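Local coordinates for protein N6 adenine specific DNA methylase (Encephalitozoon cuniculi, PDB 3Q87) that probably methylates the translation termination factor eRF1 with S-adenosylmethionine as methyl donor, as the catalytic subunit of a complex with its activator Trm112, at residues Asp80-Pro86 and Val116-Leu122; Ser33-Glu39 and Ala56-Gly62; Glu8-Thr12 and Arg149-Gly153. One frame throughout, in Å; residues are numbered along the deposited sequence.

Interaction 1: Asp80-Pro86 and Val116-Leu122; sequences DVVVFNP and VGMLYLL. With SAM (S-adenosylmethionine), chain D.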
loop_
_atom_site.group_PDB
_atom_site.type_symbol
_atom_site.label_atom_id
_atom_site.label_comp_id
_atom_site.label_asym_id
_atom_site.label_seq_id
_atom_site.Cartn_x
_atom_site.Cartn_y
_atom_site.Cartn_z
ATOM N N ASP B 80 6.161 -5.101 -4.742
ATOM C CA ASP B 80 7.490 -5.705 -4.557
ATOM C C ASP B 80 7.896 -5.888 -3.090
ATOM O O ASP B 80 8.424 -6.925 -2.711
ATOM C CB ASP B 80 8.561 -4.850 -5.222
ATOM C CG ASP B 80 8.380 -4.737 -6.719
ATOM O OD1 ASP B 80 8.315 -5.783 -7.409
ATOM O OD2 ASP B 80 8.326 -3.585 -7.194
ATOM N N VAL B 81 7.693 -4.850 -2.285
ATOM C CA VAL B 81 8.155 -4.842 -0.901
ATOM C C VAL B 81 7.083 -4.294 0.031
ATOM O O VAL B 81 6.369 -3.334 -0.308
ATOM C CB VAL B 81 9.399 -3.919 -0.741
ATOM C CG1 VAL B 81 9.828 -3.785 0.731
ATOM C CG2 VAL B 81 10.540 -4.406 -1.611
ATOM N N VAL B 82 6.996 -4.898 1.211
ATOM C CA VAL B 82 6.163 -4.391 2.285
ATOM C C VAL B 82 7.043 -3.979 3.474
ATOM O O VAL B 82 7.917 -4.736 3.898
ATOM C CB VAL B 82 5.152 -5.469 2.750
ATOM C CG1 VAL B 82 4.427 -5.009 4.013
ATOM C CG2 VAL B 82 4.146 -5.793 1.630
ATOM N N VAL B 83 6.818 -2.783 3.999
ATOM C CA VAL B 83 7.509 -2.305 5.189
ATOM C C VAL B 83 6.454 -2.076 6.266
ATOM O O VAL B 83 5.424 -1.450 6.007
ATOM C CB VAL B 83 8.209 -0.954 4.920
ATOM C CG1 VAL B 83 8.891 -0.459 6.193
ATOM C CG2 VAL B 83 9.198 -1.079 3.756
ATOM N N PHE B 84 6.716 -2.553 7.475
ATOM C CA PHE B 84 5.698 -2.542 8.526
ATOM C C PHE B 84 6.297 -2.339 9.912
ATOM O O PHE B 84 6.948 -3.228 10.445
ATOM C CB PHE B 84 4.930 -3.867 8.499
ATOM C CG PHE B 84 3.670 -3.870 9.321
ATOM C CD1 PHE B 84 3.063 -2.687 9.706
ATOM C CD2 PHE B 84 3.065 -5.075 9.672
ATOM C CE1 PHE B 84 1.890 -2.704 10.440
ATOM C CE2 PHE B 84 1.886 -5.096 10.398
ATOM C CZ PHE B 84 1.301 -3.920 10.785
ATOM N N ASN B 85 6.079 -1.165 10.492
ATOM C CA ASN B 85 6.263 -1.000 11.926
ATOM C C ASN B 85 4.897 -1.246 12.552
ATOM O O ASN B 85 4.022 -0.398 12.475
ATOM C CB ASN B 85 6.799 0.391 12.254
ATOM C CG ASN B 85 7.097 0.574 13.740
ATOM O OD1 ASN B 85 6.991 -0.364 14.527
ATOM N ND2 ASN B 85 7.459 1.786 14.124
ATOM N N PRO B 86 4.693 -2.441 13.136
ATOM C CA PRO B 86 3.347 -2.869 13.530
ATOM C C PRO B 86 2.968 -2.434 14.945
ATOM O O PRO B 86 3.853 -2.022 15.700
ATOM C CB PRO B 86 3.457 -4.392 13.473
ATOM C CG PRO B 86 4.876 -4.662 13.898
ATOM C CD PRO B 86 5.707 -3.466 13.446
ATOM N N VAL B 116 4.212 -11.121 -0.529
ATOM C CA VAL B 116 5.106 -10.365 -1.413
ATOM C C VAL B 116 6.520 -10.932 -1.362
ATOM O O VAL B 116 6.860 -11.667 -0.447
ATOM C CB VAL B 116 5.170 -8.880 -1.048
ATOM C CG1 VAL B 116 3.824 -8.218 -1.274
ATOM C CG2 VAL B 116 5.644 -8.722 0.399
ATOM N N GLY B 117 7.341 -10.582 -2.344
ATOM C CA GLY B 117 8.667 -11.162 -2.457
ATOM C C GLY B 117 9.632 -10.764 -1.349
ATOM O O GLY B 117 10.524 -11.536 -0.999
ATOM N N MET B 118 9.451 -9.567 -0.795
ATOM C CA MET B 118 10.359 -9.045 0.225
ATOM C C MET B 118 9.629 -8.205 1.263
ATOM O O MET B 118 8.701 -7.470 0.930
ATOM C CB MET B 118 11.431 -8.188 -0.437
ATOM C CG MET B 118 12.655 -7.941 0.433
ATOM S SD MET B 118 13.834 -6.891 -0.435
ATOM C CE MET B 118 14.117 -7.888 -1.894
ATOM N N LEU B 119 10.057 -8.303 2.516
ATOM C CA LEU B 119 9.445 -7.522 3.584
ATOM C C LEU B 119 10.449 -7.068 4.635
ATOM O O LEU B 119 11.468 -7.728 4.871
ATOM C CB LEU B 119 8.304 -8.303 4.246
ATOM C CG LEU B 119 8.621 -9.640 4.918
ATOM C CD1 LEU B 119 9.093 -9.450 6.354
ATOM C CD2 LEU B 119 7.381 -10.522 4.883
ATOM N N TYR B 120 10.155 -5.930 5.255
ATOM C CA TYR B 120 10.937 -5.439 6.393
ATOM C C TYR B 120 9.956 -5.247 7.546
ATOM O O TYR B 120 8.988 -4.492 7.422
ATOM C CB TYR B 120 11.620 -4.120 6.042
ATOM C CG TYR B 120 12.637 -4.246 4.927
ATOM C CD1 TYR B 120 13.954 -4.589 5.199
ATOM C CD2 TYR B 120 12.273 -4.050 3.597
ATOM C CE1 TYR B 120 14.895 -4.712 4.169
ATOM C CE2 TYR B 120 13.202 -4.174 2.566
ATOM C CZ TYR B 120 14.510 -4.504 2.861
ATOM O OH TYR B 120 15.430 -4.631 1.843
ATOM N N LEU B 121 10.186 -5.949 8.650
ATOM C CA LEU B 121 9.257 -5.934 9.778
ATOM C C LEU B 121 9.982 -5.547 11.063
ATOM O O LEU B 121 11.068 -6.036 11.325
ATOM C CB LEU B 121 8.607 -7.306 9.944
ATOM C CG LEU B 121 7.672 -7.507 11.137
ATOM C CD1 LEU B 121 6.399 -6.660 10.986
ATOM C CD2 LEU B 121 7.309 -8.990 11.261
ATOM N N LEU B 122 9.383 -4.664 11.857
ATOM C CA LEU B 122 9.962 -4.293 13.136
ATOM C C LEU B 122 9.249 -5.030 14.255
ATOM O O LEU B 122 8.029 -5.142 14.261
ATOM C CB LEU B 122 9.891 -2.777 13.374
ATOM C CG LEU B 122 10.511 -2.287 14.700
ATOM C CD1 LEU B 122 10.942 -0.843 14.578
ATOM C CD2 LEU B 122 9.566 -2.450 15.898
HETATM N N SAM D . 4.934 3.794 10.375
HETATM C CA SAM D . 4.784 4.595 11.598
HETATM C C SAM D . 6.159 4.756 12.263
HETATM O O SAM D . 6.403 5.683 13.036
HETATM O OXT SAM D . 7.067 3.959 12.040
HETATM C CB SAM D . 3.697 4.080 12.581
HETATM C CG SAM D . 3.875 2.759 13.372
HETATM S SD SAM D . 2.643 2.368 14.692
HETATM C CE SAM D . 3.624 1.439 15.889
HETATM C "C5'" SAM D . 1.655 1.035 13.968
HETATM C "C4'" SAM D . 0.714 1.623 12.929
HETATM O "O4'" SAM D . -0.102 0.595 12.391
HETATM C "C3'" SAM D . -0.217 2.681 13.503
HETATM O "O3'" SAM D . -0.193 3.802 12.647
HETATM C "C2'" SAM D . -1.590 2.039 13.474
HETATM O "O2'" SAM D . -2.642 2.944 13.229
HETATM C "C1'" SAM D . -1.433 1.069 12.326
HETATM N N9 SAM D . -2.292 -0.101 12.428
HETATM C C8 SAM D . -2.768 -0.739 13.551
HETATM N N7 SAM D . -3.514 -1.788 13.139
HETATM C C5 SAM D . -3.501 -1.816 11.772
HETATM C C6 SAM D . -4.069 -2.654 10.830
HETATM N N6 SAM D . -4.807 -3.687 11.226
HETATM N N1 SAM D . -3.865 -2.418 9.480
HETATM C C2 SAM D . -3.092 -1.352 9.050
HETATM N N3 SAM D . -2.525 -0.521 9.996
HETATM C C4 SAM D . -2.733 -0.754 11.319
#

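Interaction 2: Ser33-Glu39 and Ala56-Gly62; sequences STGVITE and ALESHRG. With SAM (S-adenosylmethionine), chain D.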
loop_
_atom_site.group_PDB
_atom_site.type_symbol
_atom_site.label_atom_id
_atom_site.label_comp_id
_atom_site.label_asym_id
_atom_site.label_seq_id
_atom_site.Cartn_x
_atom_site.Cartn_y
_atom_site.Cartn_z
ATOM N N SER B 33 0.879 5.562 9.306
ATOM C CA SER B 33 0.572 6.667 10.222
ATOM C C SER B 33 0.587 8.012 9.470
ATOM O O SER B 33 -0.169 8.176 8.507
ATOM C CB SER B 33 1.509 6.671 11.422
ATOM O OG SER B 33 1.049 7.581 12.414
ATOM N N THR B 34 1.427 8.965 9.876
ATOM C CA THR B 34 1.518 10.240 9.135
ATOM C C THR B 34 2.623 10.296 8.055
ATOM O O THR B 34 2.889 11.360 7.472
ATOM C CB THR B 34 1.630 11.491 10.080
ATOM O OG1 THR B 34 2.741 11.332 10.966
ATOM C CG2 THR B 34 0.354 11.681 10.898
ATOM N N GLY B 35 3.266 9.160 7.798
ATOM C CA GLY B 35 4.056 8.997 6.585
ATOM C C GLY B 35 5.528 9.353 6.642
ATOM O O GLY B 35 6.140 9.607 5.606
ATOM N N VAL B 36 6.110 9.358 7.837
ATOM C CA VAL B 36 7.542 9.625 7.959
ATOM C C VAL B 36 8.369 8.635 7.126
ATOM O O VAL B 36 9.320 9.019 6.461
ATOM C CB VAL B 36 8.009 9.672 9.452
ATOM C CG1 VAL B 36 8.066 8.257 10.073
ATOM C CG2 VAL B 36 9.325 10.397 9.582
ATOM N N ILE B 37 7.994 7.361 7.133
ATOM C CA ILE B 37 8.733 6.386 6.333
ATOM C C ILE B 37 8.427 6.506 4.825
ATOM O O ILE B 37 9.331 6.397 3.977
ATOM C CB ILE B 37 8.497 4.956 6.844
ATOM C CG1 ILE B 37 8.982 4.833 8.291
ATOM C CG2 ILE B 37 9.228 3.956 5.969
ATOM C CD1 ILE B 37 8.741 3.440 8.898
ATOM N N THR B 38 7.163 6.767 4.499
ATOM C CA THR B 38 6.758 7.053 3.123
ATOM C C THR B 38 7.591 8.191 2.523
ATOM O O THR B 38 8.052 8.113 1.384
ATOM C CB THR B 38 5.247 7.427 3.027
ATOM O OG1 THR B 38 4.448 6.260 3.236
ATOM C CG2 THR B 38 4.912 8.023 1.642
ATOM N N GLU B 39 7.779 9.245 3.304
ATOM C CA GLU B 39 8.573 10.393 2.875
ATOM C C GLU B 39 9.981 9.993 2.406
ATOM O O GLU B 39 10.488 10.508 1.406
ATOM C CB GLU B 39 8.670 11.416 4.007
ATOM C CG GLU B 39 9.061 12.824 3.542
ATOM C CD GLU B 39 9.005 13.843 4.674
ATOM O OE1 GLU B 39 8.412 14.922 4.478
ATOM O OE2 GLU B 39 9.548 13.562 5.765
ATOM N N ALA B 56 -4.697 9.715 11.204
ATOM C CA ALA B 56 -3.308 9.834 10.754
ATOM C C ALA B 56 -3.260 10.089 9.259
ATOM O O ALA B 56 -2.482 10.917 8.787
ATOM C CB ALA B 56 -2.520 8.587 11.091
ATOM N N LEU B 57 -4.100 9.376 8.517
ATOM C CA LEU B 57 -4.144 9.549 7.073
ATOM C C LEU B 57 -4.553 10.973 6.713
ATOM O O LEU B 57 -4.070 11.523 5.734
ATOM C CB LEU B 57 -5.103 8.548 6.415
ATOM C CG LEU B 57 -4.702 7.067 6.415
ATOM C CD1 LEU B 57 -5.714 6.259 5.591
ATOM C CD2 LEU B 57 -3.282 6.849 5.892
ATOM N N GLU B 58 -5.456 11.547 7.500
ATOM C CA GLU B 58 -5.947 12.905 7.270
ATOM C C GLU B 58 -4.893 13.984 7.557
ATOM O O GLU B 58 -5.020 15.111 7.091
ATOM C CB GLU B 58 -7.193 13.172 8.116
ATOM C CG GLU B 58 -8.465 12.537 7.550
ATOM C CD GLU B 58 -9.631 12.595 8.532
ATOM O OE1 GLU B 58 -9.415 12.991 9.703
ATOM O OE2 GLU B 58 -10.762 12.237 8.138
ATOM N N SER B 59 -3.860 13.638 8.321
ATOM C CA SER B 59 -2.764 14.567 8.580
ATOM C C SER B 59 -1.444 14.038 8.017
ATOM O O SER B 59 -0.364 14.288 8.562
ATOM C CB SER B 59 -2.649 14.839 10.082
ATOM O OG SER B 59 -3.839 15.445 10.559
ATOM N N HIS B 60 -1.535 13.309 6.913
ATOM C CA HIS B 60 -0.381 12.604 6.354
ATOM C C HIS B 60 0.561 13.571 5.623
ATOM O O HIS B 60 0.102 14.535 4.997
ATOM C CB HIS B 60 -0.881 11.496 5.418
ATOM C CG HIS B 60 0.184 10.559 4.943
ATOM N ND1 HIS B 60 0.311 9.268 5.416
ATOM C CD2 HIS B 60 1.157 10.717 4.016
ATOM C CE1 HIS B 60 1.323 8.677 4.810
ATOM N NE2 HIS B 60 1.843 9.530 3.945
ATOM N N ARG B 61 1.871 13.320 5.713
ATOM C CA ARG B 61 2.869 14.125 5.004
ATOM C C ARG B 61 2.561 14.187 3.515
ATOM O O ARG B 61 2.852 15.172 2.834
ATOM C CB ARG B 61 4.265 13.539 5.201
ATOM C CG ARG B 61 4.862 13.872 6.542
ATOM C CD ARG B 61 6.059 13.009 6.809
ATOM N NE ARG B 61 6.731 13.403 8.038
ATOM C CZ ARG B 61 6.217 13.259 9.252
ATOM N NH1 ARG B 61 5.014 12.729 9.402
ATOM N NH2 ARG B 61 6.919 13.631 10.319
ATOM N N GLY B 62 1.971 13.115 3.010
ATOM C CA GLY B 62 1.487 13.102 1.649
ATOM C C GLY B 62 1.884 11.833 0.948
ATOM O O GLY B 62 2.984 11.316 1.161
HETATM N N SAM D . 4.934 3.794 10.375
HETATM C CA SAM D . 4.784 4.595 11.598
HETATM C C SAM D . 6.159 4.756 12.263
HETATM O O SAM D . 6.403 5.683 13.036
HETATM O OXT SAM D . 7.067 3.959 12.040
HETATM C CB SAM D . 3.697 4.080 12.581
HETATM C CG SAM D . 3.875 2.759 13.372
HETATM S SD SAM D . 2.643 2.368 14.692
HETATM C CE SAM D . 3.624 1.439 15.889
HETATM C "C5'" SAM D . 1.655 1.035 13.968
HETATM C "C4'" SAM D . 0.714 1.623 12.929
HETATM O "O4'" SAM D . -0.102 0.595 12.391
HETATM C "C3'" SAM D . -0.217 2.681 13.503
HETATM O "O3'" SAM D . -0.193 3.802 12.647
HETATM C "C2'" SAM D . -1.590 2.039 13.474
HETATM O "O2'" SAM D . -2.642 2.944 13.229
HETATM C "C1'" SAM D . -1.433 1.069 12.326
HETATM N N9 SAM D . -2.292 -0.101 12.428
HETATM C C8 SAM D . -2.768 -0.739 13.551
HETATM N N7 SAM D . -3.514 -1.788 13.139
HETATM C C5 SAM D . -3.501 -1.816 11.772
HETATM C C6 SAM D . -4.069 -2.654 10.830
HETATM N N6 SAM D . -4.807 -3.687 11.226
HETATM N N1 SAM D . -3.865 -2.418 9.480
HETATM C C2 SAM D . -3.092 -1.352 9.050
HETATM N N3 SAM D . -2.525 -0.521 9.996
HETATM C C4 SAM D . -2.733 -0.754 11.319
#

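Interaction 3: Glu8-Thr12 and Arg149-Gly153; sequences EDTYT and RKILG. With SAM (S-adenosylmethionine), chain D.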
loop_
_atom_site.group_PDB
_atom_site.type_symbol
_atom_site.label_atom_id
_atom_site.label_comp_id
_atom_site.label_asym_id
_atom_site.label_seq_id
_atom_site.Cartn_x
_atom_site.Cartn_y
_atom_site.Cartn_z
ATOM N N GLU B 8 12.028 6.487 18.305
ATOM C CA GLU B 8 13.309 5.821 18.072
ATOM C C GLU B 8 13.099 4.510 17.317
ATOM O O GLU B 8 13.928 4.121 16.499
ATOM C CB GLU B 8 14.056 5.575 19.390
ATOM C CG GLU B 8 14.663 6.845 19.989
ATOM C CD GLU B 8 15.382 6.606 21.318
ATOM O OE1 GLU B 8 16.068 5.571 21.466
ATOM O OE2 GLU B 8 15.272 7.469 22.212
ATOM N N ASP B 9 11.983 3.840 17.588
ATOM C CA ASP B 9 11.655 2.632 16.855
ATOM C C ASP B 9 11.539 2.914 15.357
ATOM O O ASP B 9 12.165 2.234 14.552
ATOM C CB ASP B 9 10.399 1.934 17.409
ATOM C CG ASP B 9 9.157 2.832 17.440
ATOM O OD1 ASP B 9 9.259 4.074 17.468
ATOM O OD2 ASP B 9 8.046 2.265 17.458
ATOM N N THR B 10 10.762 3.929 14.981
ATOM C CA THR B 10 10.622 4.236 13.561
ATOM C C THR B 10 11.988 4.574 12.950
ATOM O O THR B 10 12.317 4.111 11.875
ATOM C CB THR B 10 9.589 5.364 13.257
ATOM O OG1 THR B 10 10.255 6.525 12.753
ATOM C CG2 THR B 10 8.778 5.734 14.470
ATOM N N TYR B 11 12.796 5.357 13.650
ATOM C CA TYR B 11 14.092 5.736 13.088
ATOM C C TYR B 11 15.088 4.577 12.917
ATOM O O TYR B 11 15.948 4.627 12.047
ATOM C CB TYR B 11 14.701 6.908 13.864
ATOM C CG TYR B 11 13.878 8.160 13.697
ATOM C CD1 TYR B 11 13.639 8.684 12.433
ATOM C CD2 TYR B 11 13.318 8.804 14.788
ATOM C CE1 TYR B 11 12.882 9.832 12.259
ATOM C CE2 TYR B 11 12.548 9.946 14.623
ATOM C CZ TYR B 11 12.341 10.455 13.357
ATOM O OH TYR B 11 11.584 11.595 13.178
ATOM N N THR B 12 14.974 3.532 13.726
ATOM C CA THR B 12 15.821 2.366 13.491
ATOM C C THR B 12 15.368 1.600 12.231
ATOM O O THR B 12 16.194 1.084 11.483
ATOM C CB THR B 12 15.899 1.409 14.712
ATOM O OG1 THR B 12 14.824 0.471 14.664
ATOM C CG2 THR B 12 15.830 2.177 16.014
ATOM N N ARG B 149 18.815 -2.935 18.103
ATOM C CA ARG B 149 19.114 -1.644 18.700
ATOM C C ARG B 149 18.293 -1.452 19.964
ATOM O O ARG B 149 17.070 -1.608 19.958
ATOM C CB ARG B 149 18.854 -0.516 17.698
ATOM C CG ARG B 149 19.304 0.857 18.167
ATOM C CD ARG B 149 18.906 1.939 17.186
ATOM N NE ARG B 149 19.709 1.905 15.964
ATOM C CZ ARG B 149 19.590 2.769 14.956
ATOM N NH1 ARG B 149 18.691 3.743 15.007
ATOM N NH2 ARG B 149 20.371 2.661 13.888
ATOM N N LYS B 150 18.979 -1.146 21.058
ATOM C CA LYS B 150 18.308 -0.812 22.308
ATOM C C LYS B 150 17.890 0.646 22.228
ATOM O O LYS B 150 18.688 1.500 21.849
ATOM C CB LYS B 150 19.247 -1.017 23.507
ATOM C CG LYS B 150 18.646 -0.610 24.858
ATOM C CD LYS B 150 17.858 -1.750 25.486
ATOM C CE LYS B 150 16.753 -1.245 26.413
ATOM N NZ LYS B 150 15.818 -2.349 26.809
ATOM N N ILE B 151 16.637 0.924 22.571
ATOM C CA ILE B 151 16.135 2.293 22.592
ATOM C C ILE B 151 15.509 2.509 23.960
ATOM O O ILE B 151 15.512 1.596 24.785
ATOM C CB ILE B 151 15.085 2.533 21.476
ATOM C CG1 ILE B 151 13.781 1.807 21.805
ATOM C CG2 ILE B 151 15.610 2.060 20.128
ATOM C CD1 ILE B 151 12.696 1.982 20.761
ATOM N N LEU B 152 14.983 3.709 24.206
ATOM C CA LEU B 152 14.271 3.998 25.455
ATOM C C LEU B 152 13.082 3.069 25.654
ATOM O O LEU B 152 12.056 3.215 24.988
ATOM C CB LEU B 152 13.757 5.437 25.458
ATOM C CG LEU B 152 14.818 6.512 25.622
ATOM C CD1 LEU B 152 14.211 7.861 25.330
ATOM C CD2 LEU B 152 15.409 6.457 27.029
ATOM N N GLY B 153 13.205 2.117 26.570
ATOM C CA GLY B 153 12.082 1.248 26.862
ATOM C C GLY B 153 12.298 -0.206 26.509
ATOM O O GLY B 153 11.988 -1.080 27.307
HETATM N N SAM D . 4.934 3.794 10.375
HETATM C CA SAM D . 4.784 4.595 11.598
HETATM C C SAM D . 6.159 4.756 12.263
HETATM O O SAM D . 6.403 5.683 13.036
HETATM O OXT SAM D . 7.067 3.959 12.040
HETATM C CB SAM D . 3.697 4.080 12.581
HETATM C CG SAM D . 3.875 2.759 13.372
HETATM S SD SAM D . 2.643 2.368 14.692
HETATM C CE SAM D . 3.624 1.439 15.889
HETATM C "C5'" SAM D . 1.655 1.035 13.968
HETATM C "C4'" SAM D . 0.714 1.623 12.929
HETATM O "O4'" SAM D . -0.102 0.595 12.391
HETATM C "C3'" SAM D . -0.217 2.681 13.503
HETATM O "O3'" SAM D . -0.193 3.802 12.647
HETATM C "C2'" SAM D . -1.590 2.039 13.474
HETATM O "O2'" SAM D . -2.642 2.944 13.229
HETATM C "C1'" SAM D . -1.433 1.069 12.326
HETATM N N9 SAM D . -2.292 -0.101 12.428
HETATM C C8 SAM D . -2.768 -0.739 13.551
HETATM N N7 SAM D . -3.514 -1.788 13.139
HETATM C C5 SAM D . -3.501 -1.816 11.772
HETATM C C6 SAM D . -4.069 -2.654 10.830
HETATM N N6 SAM D . -4.807 -3.687 11.226
HETATM N N1 SAM D . -3.865 -2.418 9.480
HETATM C C2 SAM D . -3.092 -1.352 9.050
HETATM N N3 SAM D . -2.525 -0.521 9.996
HETATM C C4 SAM D . -2.733 -0.754 11.319
#

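Interaction 1: Asp80-Pro86 and Val116-Leu122
V82 and Y120 meet at the middle of a parallel strand pair. Y120 N donates to V82 O (2.9 Å), and the flanking bonds V82 N to M118 O (3.1 Å) and F84 N to Y120 O (3.0 Å) alternate along the ladder, which L122 N to F84 O continues. V81 CG1 sits at the edge of the Y120 ring, 3.8 Å from CD2 of Y120. On the other face of the sheet, L121 CD1 lies beside the F84 ring, 3.9 Å from CD2 of F84. P86 CB lies over one face of the same ring, toward its rim.

Beyond the ladder, N85 lies alongside L122, with OD1 3.6 Å from L122 CD2. Its CG stands anti to the backbone N (chi1 -176°), and ND2 gives SAM OXT a bond of 3.0 Å at 163°. Buried N85 OD1 has no polar partner, so the amide is held through its NH2 group, to which D9 adds a weak bond.

Helix 105-113 links these strands in a beta-alpha-beta unit, and F110 meets the F84 ring edge-to-face. N85 and P86 begin the NPPY motif, which follows the fourth strand in PrmC-like methyltransferases.

Interaction 2: Ser33-Glu39 and Ala56-Gly62
The glycine-rich loop after strand 26-30, the first conserved motif of Rossmann-fold SAM methyltransferases, is gripped from behind by H60 and R61, which follow helix 54-58. T34 O is the focus. R61 N donates to it at 2.8 Å in an almost straight bond (171°), and R61 NH1 reaches it at 3.2 Å from the opposite face of the carbonyl plane, well above that plane rather than on a lone pair. The arginine chain runs extended from CG to NE, and the turn at chi4 swings NH1 back to the same oxygen. T34 O lies at the guanidinium edge, in plane, and V36 CB stands over one guanidinium face, 4.0 Å from R61 CZ. E39 approaches another edge through a long salt bridge, OE2 to R61 NE 3.6 Å, with the carboxylate and guanidinium planes 87° apart.

A chi1 of -171° turns the H60 ring away from its own backbone N and under the loop. One ring face is covered by T34 O and G35 N, and H60 CE1 lies 3.3 Å from G35 CA. This close fit occurs at a glycine with positive phi that occupies the N-cap position of helix 36-41. H60 ND1 adds a weak bond to S33 O (3.3 Å), an oxygen that A56 CB also touches (3.5 Å). On the ligand side, S33 CB comes within 3.6 Å of SAM O3', while S33 N is held by D51, itself a SAM ligand.

Helix 36-41 is tied to the sheet through T38 OG1, which is hydrogen-bonded to D29 and S49. Its I37 faces helix 8-20, whereas H60 and L57 rest beside strands 46-51 and 65-67, and L57 also packs on I115 of the partner chain ECU08_1170.

Interaction 3: Glu8-Thr12 and Arg149-Gly153
T12 and R149 run past each other in opposite directions, the threonine pointing from helix 8-20 toward the end of strand 142-150 and the arginine reaching back over the helix. Bent at chi3, the R149 chain lays one guanidinium face against the helix backbone: R149 NH1 lies 3.5 Å from T12 CA and 3.7 Å from T12 CB. The contact is one of a flat group resting on aliphatic carbons. What fixes the charged end is D15, one turn further along the same helix, which forms a salt bridge to NH1. K147 and R19 bring like charges close to NH2, so this carboxylate probably matters for the balance of charge there.

E8 and I151 repeat the antiparallel passage. The extended glutamate chain slides along the isoleucine until E8 OE1 is 3.2 Å from I151 CB, where it accepts a weak bond from L152 N (3.5 Å, 156°). E8 OE2 turns instead to the leucine side chain, 3.3 Å from L152 CD1. I151 CD1 projects the other way, toward the start of the helix, and ends 3.7 Å from D9 N.

D9 stands in the second shell of the ligand site, its OD2 hydrogen-bonded to Y4 and Y88. T12 also touches V156 and I158 of the reversed strand 155-162, and R149 pairs with V156 through the backbone. The contact thus sets the N-terminal helix against the closing beta hairpin, the 142-150 and 155-162 pair that ends the sheet of the class I methyltransferase fold.

Overall arrangement
The three contacts surround SAM, and each touches it from one of its segments. Their centres are 17 to 19 Å apart: interaction 1 lies nearest the centre of the folded chain, in the core of the mixed sheet, with interaction 2 beside its 65-67 end and interaction 3 at its 142-150 end. Along the chain, interactions 2 and 1 follow in series, and both are nested inside the long loop that interaction 3 closes. Helix 8-20 touches both other contacts, through L122 of interaction 1 and V36 of interaction 2. Elements distant in sequence are thereby assembled round one cofactor, at the C-terminal ends of the parallel strands.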